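Local coordinates for protein aspartate--tRNA(Asp/Asn) ligase (Sulfolobus tokodaii, PDB 1WYD) that probably activates L-aspartate with ATP and transfers it to both tRNA(Asp) and tRNA(Asn), acting as a non-discriminating class II aminoacyl-tRNA synthetase, at residues S324-F329 with A369-K373; F329-S333 with S357-H361. Numbering follows the deposited sequence.

Interaction 1 (S324-F329 with A369-K373)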
loop_
_atom_site.group_PDB
_atom_site.type_symbol
_atom_site.label_atom_id
_atom_site.label_comp_id
_atom_site.label_asym_id
_atom_site.label_seq_id
_atom_site.Cartn_x
_atom_site.Cartn_y
_atom_site.Cartn_z
ATOM N N SER B 324 27.347 -1.424 -17.468
ATOM C CA SER B 324 26.119 -1.241 -18.223
ATOM C C SER B 324 25.600 -2.572 -18.688
ATOM O O SER B 324 24.408 -2.781 -18.821
ATOM C CB SER B 324 26.387 -0.377 -19.454
ATOM O OG SER B 324 27.098 0.794 -19.088
ATOM N N ASP B 325 26.526 -3.483 -18.916
ATOM C CA ASP B 325 26.232 -4.768 -19.514
ATOM C C ASP B 325 25.495 -5.690 -18.529
ATOM O O ASP B 325 24.913 -6.688 -18.935
ATOM C CB ASP B 325 27.560 -5.358 -20.039
ATOM C CG ASP B 325 28.516 -4.249 -20.622
ATOM O OD1 ASP B 325 29.038 -3.365 -19.852
ATOM O OD2 ASP B 325 28.778 -4.179 -21.854
ATOM N N ALA B 326 25.504 -5.333 -17.243
ATOM C CA ALA B 326 24.841 -6.112 -16.195
ATOM C C ALA B 326 23.557 -5.446 -15.618
ATOM O O ALA B 326 23.023 -5.888 -14.615
ATOM C CB ALA B 326 25.830 -6.408 -15.069
ATOM N N ARG B 327 23.087 -4.382 -16.253
ATOM C CA ARG B 327 21.961 -3.606 -15.748
ATOM C C ARG B 327 20.940 -3.494 -16.874
ATOM O O ARG B 327 21.317 -3.620 -18.019
ATOM C CB ARG B 327 22.445 -2.230 -15.294
ATOM C CG ARG B 327 23.365 -2.295 -14.064
ATOM C CD ARG B 327 22.634 -1.947 -12.802
ATOM N NE ARG B 327 23.062 -2.717 -11.657
ATOM C CZ ARG B 327 22.633 -2.510 -10.415
ATOM N NH1 ARG B 327 21.722 -1.576 -10.140
ATOM N NH2 ARG B 327 23.121 -3.264 -9.446
ATOM N N PRO B 328 19.652 -3.298 -16.562
ATOM C CA PRO B 328 18.611 -3.212 -17.595
ATOM C C PRO B 328 18.884 -2.222 -18.724
ATOM O O PRO B 328 19.722 -1.329 -18.600
ATOM C CB PRO B 328 17.392 -2.786 -16.794
ATOM C CG PRO B 328 17.599 -3.470 -15.509
ATOM C CD PRO B 328 19.064 -3.224 -15.213
ATOM N N PHE B 329 18.162 -2.394 -19.825
ATOM C CA PHE B 329 18.225 -1.476 -20.961
ATOM C C PHE B 329 17.714 -0.085 -20.585
ATOM O O PHE B 329 17.979 0.889 -21.286
ATOM C CB PHE B 329 17.366 -2.023 -22.110
ATOM C CG PHE B 329 15.870 -1.908 -21.862
ATOM C CD1 PHE B 329 15.136 -0.850 -22.408
ATOM C CD2 PHE B 329 15.194 -2.857 -21.099
ATOM C CE1 PHE B 329 13.742 -0.729 -22.181
ATOM C CE2 PHE B 329 13.796 -2.748 -20.869
ATOM C CZ PHE B 329 13.073 -1.681 -21.416
ATOM N N ALA B 369 20.187 0.312 -26.501
ATOM C CA ALA B 369 20.460 -0.530 -25.331
ATOM C C ALA B 369 19.868 -1.924 -25.494
ATOM O O ALA B 369 20.529 -2.924 -25.240
ATOM C CB ALA B 369 19.937 0.126 -24.086
ATOM N N LEU B 370 18.622 -1.980 -25.937
ATOM C CA LEU B 370 17.980 -3.241 -26.287
ATOM C C LEU B 370 18.762 -4.064 -27.315
ATOM O O LEU B 370 18.865 -5.287 -27.196
ATOM C CB LEU B 370 16.546 -3.000 -26.776
ATOM C CG LEU B 370 15.519 -2.615 -25.714
ATOM C CD1 LEU B 370 14.319 -1.991 -26.403
ATOM C CD2 LEU B 370 15.113 -3.843 -24.885
ATOM N N LYS B 371 19.311 -3.403 -28.324
ATOM C CA LYS B 371 20.101 -4.139 -29.305
ATOM C C LYS B 371 21.383 -4.694 -28.657
ATOM O O LYS B 371 21.705 -5.873 -28.819
ATOM C CB LYS B 371 20.427 -3.270 -30.515
ATOM C CG LYS B 371 19.304 -3.168 -31.550
ATOM C CD LYS B 371 19.446 -1.850 -32.344
ATOM C CE LYS B 371 18.778 -1.930 -33.706
ATOM N NZ LYS B 371 17.312 -2.098 -33.521
ATOM N N LYS B 372 22.071 -3.848 -27.890
ATOM C CA LYS B 372 23.305 -4.213 -27.211
ATOM C C LYS B 372 23.142 -5.402 -26.257
ATOM O O LYS B 372 24.136 -5.886 -25.688
ATOM C CB LYS B 372 23.862 -2.992 -26.456
ATOM C CG LYS B 372 25.399 -2.931 -26.328
ATOM C CD LYS B 372 25.855 -1.626 -25.618
ATOM C CE LYS B 372 27.380 -1.444 -25.616
ATOM N NZ LYS B 372 28.088 -2.404 -24.703
ATOM N N LYS B 373 21.904 -5.856 -26.068
ATOM C CA LYS B 373 21.601 -6.999 -25.204
ATOM C C LYS B 373 20.971 -8.134 -26.023
ATOM O O LYS B 373 20.488 -9.135 -25.467
ATOM C CB LYS B 373 20.670 -6.589 -24.050
ATOM C CG LYS B 373 21.092 -5.334 -23.291
ATOM C CD LYS B 373 20.535 -5.303 -21.880
ATOM C CE LYS B 373 21.599 -4.806 -20.891
ATOM N NZ LYS B 373 21.753 -5.728 -19.736
#
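Phe329 lays one face of its ring against the CD2 methyl of Leu370, which sits 3.9 Å from the ring centroid and 20° off the ring normal, a CH-pi contact. Its CB also packs on Ala369 CB at 3.9 Å. These two contacts join the last part of helix 363-371 to the loop between strands 316-320 and 343-348 in the class II catalytic domain. Phe383 meets the same aromatic residue edge-to-face. Beside this apolar patch, Lys373 reaches across: its NZ donates to Arg327 O at 2.8 Å and, weakly, to Asp325 O at 3.4 Å. Asp325 O lies in the short 3-10 segment 324-326 and Arg327 O just after it. Asp325 OD2 and Lys372 NZ form a salt bridge at 3.4 Å. The Arg327 side chain leads away, its guanidinium paired with Asp345. The chemistry is thus divided: apolar packing joins Phe329 to the helix, while two successive lysines bring positive charge to a carboxylate and to backbone oxygens, most firmly at Arg327 O.

Interaction 2 (F329-S333 with S357-H361)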
loop_
_atom_site.group_PDB
_atom_site.type_symbol
_atom_site.label_atom_id
_atom_site.label_comp_id
_atom_site.label_asym_id
_atom_site.label_seq_id
_atom_site.Cartn_x
_atom_site.Cartn_y
_atom_site.Cartn_z
ATOM N N PHE B 329 18.162 -2.394 -19.825
ATOM C CA PHE B 329 18.225 -1.476 -20.961
ATOM C C PHE B 329 17.714 -0.085 -20.585
ATOM O O PHE B 329 17.979 0.889 -21.286
ATOM C CB PHE B 329 17.366 -2.023 -22.110
ATOM C CG PHE B 329 15.870 -1.908 -21.862
ATOM C CD1 PHE B 329 15.136 -0.850 -22.408
ATOM C CD2 PHE B 329 15.194 -2.857 -21.099
ATOM C CE1 PHE B 329 13.742 -0.729 -22.181
ATOM C CE2 PHE B 329 13.796 -2.748 -20.869
ATOM C CZ PHE B 329 13.073 -1.681 -21.416
ATOM N N TYR B 330 16.925 0.002 -19.522
ATOM C CA TYR B 330 16.289 1.270 -19.182
ATOM C C TYR B 330 17.211 2.147 -18.321
ATOM O O TYR B 330 16.852 3.274 -17.990
ATOM C CB TYR B 330 14.871 1.091 -18.541
ATOM C CG TYR B 330 14.792 0.114 -17.376
ATOM C CD1 TYR B 330 15.267 0.457 -16.136
ATOM C CD2 TYR B 330 14.216 -1.147 -17.532
ATOM C CE1 TYR B 330 15.204 -0.417 -15.065
ATOM C CE2 TYR B 330 14.138 -2.044 -16.460
ATOM C CZ TYR B 330 14.645 -1.661 -15.229
ATOM O OH TYR B 330 14.597 -2.520 -14.158
ATOM N N THR B 331 18.396 1.626 -17.987
ATOM C CA THR B 331 19.375 2.319 -17.131
ATOM C C THR B 331 20.370 3.179 -17.947
ATOM O O THR B 331 20.992 2.702 -18.866
ATOM C CB THR B 331 20.058 1.258 -16.198
ATOM O OG1 THR B 331 19.418 1.280 -14.913
ATOM C CG2 THR B 331 21.498 1.587 -15.858
ATOM N N LYS B 332 20.475 4.465 -17.619
ATOM C CA LYS B 332 21.394 5.387 -18.318
ATOM C C LYS B 332 22.856 4.966 -18.121
ATOM O O LYS B 332 23.243 4.558 -17.029
ATOM C CB LYS B 332 21.179 6.827 -17.857
ATOM C CG LYS B 332 22.079 7.846 -18.537
ATOM C CD LYS B 332 21.376 9.186 -18.779
ATOM C CE LYS B 332 22.416 10.311 -19.002
ATOM N NZ LYS B 332 21.904 11.644 -18.553
ATOM N N SER B 333 23.637 4.999 -19.200
ATOM C CA SER B 333 25.062 4.655 -19.143
ATOM C C SER B 333 25.824 5.898 -18.726
ATOM O O SER B 333 25.283 6.996 -18.770
ATOM C CB SER B 333 25.549 4.211 -20.512
ATOM O OG SER B 333 24.909 3.012 -20.913
ATOM N N SER B 357 18.613 3.542 -10.241
ATOM C CA SER B 357 19.458 4.165 -11.273
ATOM C C SER B 357 18.906 5.441 -11.890
ATOM O O SER B 357 17.819 5.891 -11.572
ATOM C CB SER B 357 19.705 3.184 -12.413
ATOM O OG SER B 357 18.518 3.026 -13.187
ATOM N N THR B 358 19.695 6.014 -12.787
ATOM C CA THR B 358 19.236 7.066 -13.645
ATOM C C THR B 358 18.741 6.317 -14.855
ATOM O O THR B 358 19.374 5.366 -15.293
ATOM C CB THR B 358 20.404 7.958 -14.062
ATOM O OG1 THR B 358 21.110 8.391 -12.895
ATOM C CG2 THR B 358 19.873 9.250 -14.695
ATOM N N ARG B 359 17.625 6.757 -15.416
ATOM C CA ARG B 359 17.035 5.996 -16.512
ATOM C C ARG B 359 17.347 6.671 -17.837
ATOM O O ARG B 359 17.735 7.837 -17.877
ATOM C CB ARG B 359 15.531 5.869 -16.330
ATOM C CG ARG B 359 15.093 5.764 -14.877
ATOM C CD ARG B 359 15.573 4.522 -14.131
ATOM N NE ARG B 359 14.684 4.244 -13.015
ATOM C CZ ARG B 359 14.867 3.298 -12.105
ATOM N NH1 ARG B 359 15.938 2.522 -12.148
ATOM N NH2 ARG B 359 13.979 3.140 -11.126
ATOM N N ASN B 360 17.165 5.940 -18.926
ATOM C CA ASN B 360 17.126 6.557 -20.237
ATOM C C ASN B 360 15.813 7.309 -20.456
ATOM O O ASN B 360 14.857 7.069 -19.747
ATOM C CB ASN B 360 17.380 5.505 -21.315
ATOM C CG ASN B 360 18.779 4.925 -21.238
ATOM O OD1 ASN B 360 18.973 3.710 -21.444
ATOM N ND2 ASN B 360 19.767 5.778 -20.920
ATOM N N HIS B 361 15.786 8.241 -21.406
ATOM C CA HIS B 361 14.572 9.016 -21.697
ATOM C C HIS B 361 14.402 9.347 -23.172
ATOM O O HIS B 361 13.400 9.959 -23.563
ATOM C CB HIS B 361 14.454 10.295 -20.834
ATOM C CG HIS B 361 15.461 11.357 -21.159
ATOM N ND1 HIS B 361 15.283 12.263 -22.183
ATOM C CD2 HIS B 361 16.644 11.677 -20.578
ATOM C CE1 HIS B 361 16.323 13.078 -22.234
ATOM N NE2 HIS B 361 17.164 12.742 -21.274
#
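The loop 329-333 crosses the end of strand 351-358, in the central sheet of the class II synthetase catalytic domain, and meets it in one isolated antiparallel beta bridge. Phe329 opens the segment with its CA-to-CB bond directed away from 357-361, and its side chain packs instead on Leu366 and Leu370 of helix 363-371. Tyr330 supplies the first backbone bond: its O accepts from Asn360 N at 2.8 Å (158° at the hydrogen), and the same O lies 3.1 Å from Arg359 CA in a CA-H...O contact. The Tyr330 ring has Arg359 NH1 at its edge, 4.2 Å from CE1, while its OH is hydrogen-bonded to Glu167. Glu167 and Arg359 are both predicted to bind L-aspartate, so the bridge probably borders the amino acid pocket. A salt bridge from Arg359 to Glu229 is consistent with a preorganised guanidinium. Thr331 and Arg359 form the non-hydrogen-bonded pair of the bridge, CA atoms 4.4 Å apart. Thr331 OG1 is hydrogen-bonded to Ser357 OG at 2.6 Å, and that serine oxygen also accepts from Arg359 NH1 at 2.8 Å, tying the loop to the arginine through one hydroxyl. By Ser333 the CA-to-CB bond points away from 357-361, and that side chain touches Ser324. Just before it, Lys332 completes the bridge pattern, its N donating to Thr358 O at 2.7 Å and 163°. Beside this bond, Lys332 CB packs against Thr358 CB at 4.0 Å.

Interactions 1 and 2 have centres about 10 Å apart and share Phe329, whose ring packs on helix 363-371 in interaction 1 while its backbone leads into the bridge of interaction 2. The first segments overlap at Phe329 within one loop, between strands 316-320 and 343-348. Their partners follow in chain order: first 357-361, leaving strand 351-358, then 369-373, at the end of the helix that comes next. The Thr331-Arg359 bridge therefore falls within the longer closure made by 324-329 and 369-373. Ser324 OG and Ser333 OG also touch, at 3.6 Å. Together the contacts fix one catalytic-domain loop to both sheet and helix, at the predicted aspartate site, which includes Arg359 of interaction 2.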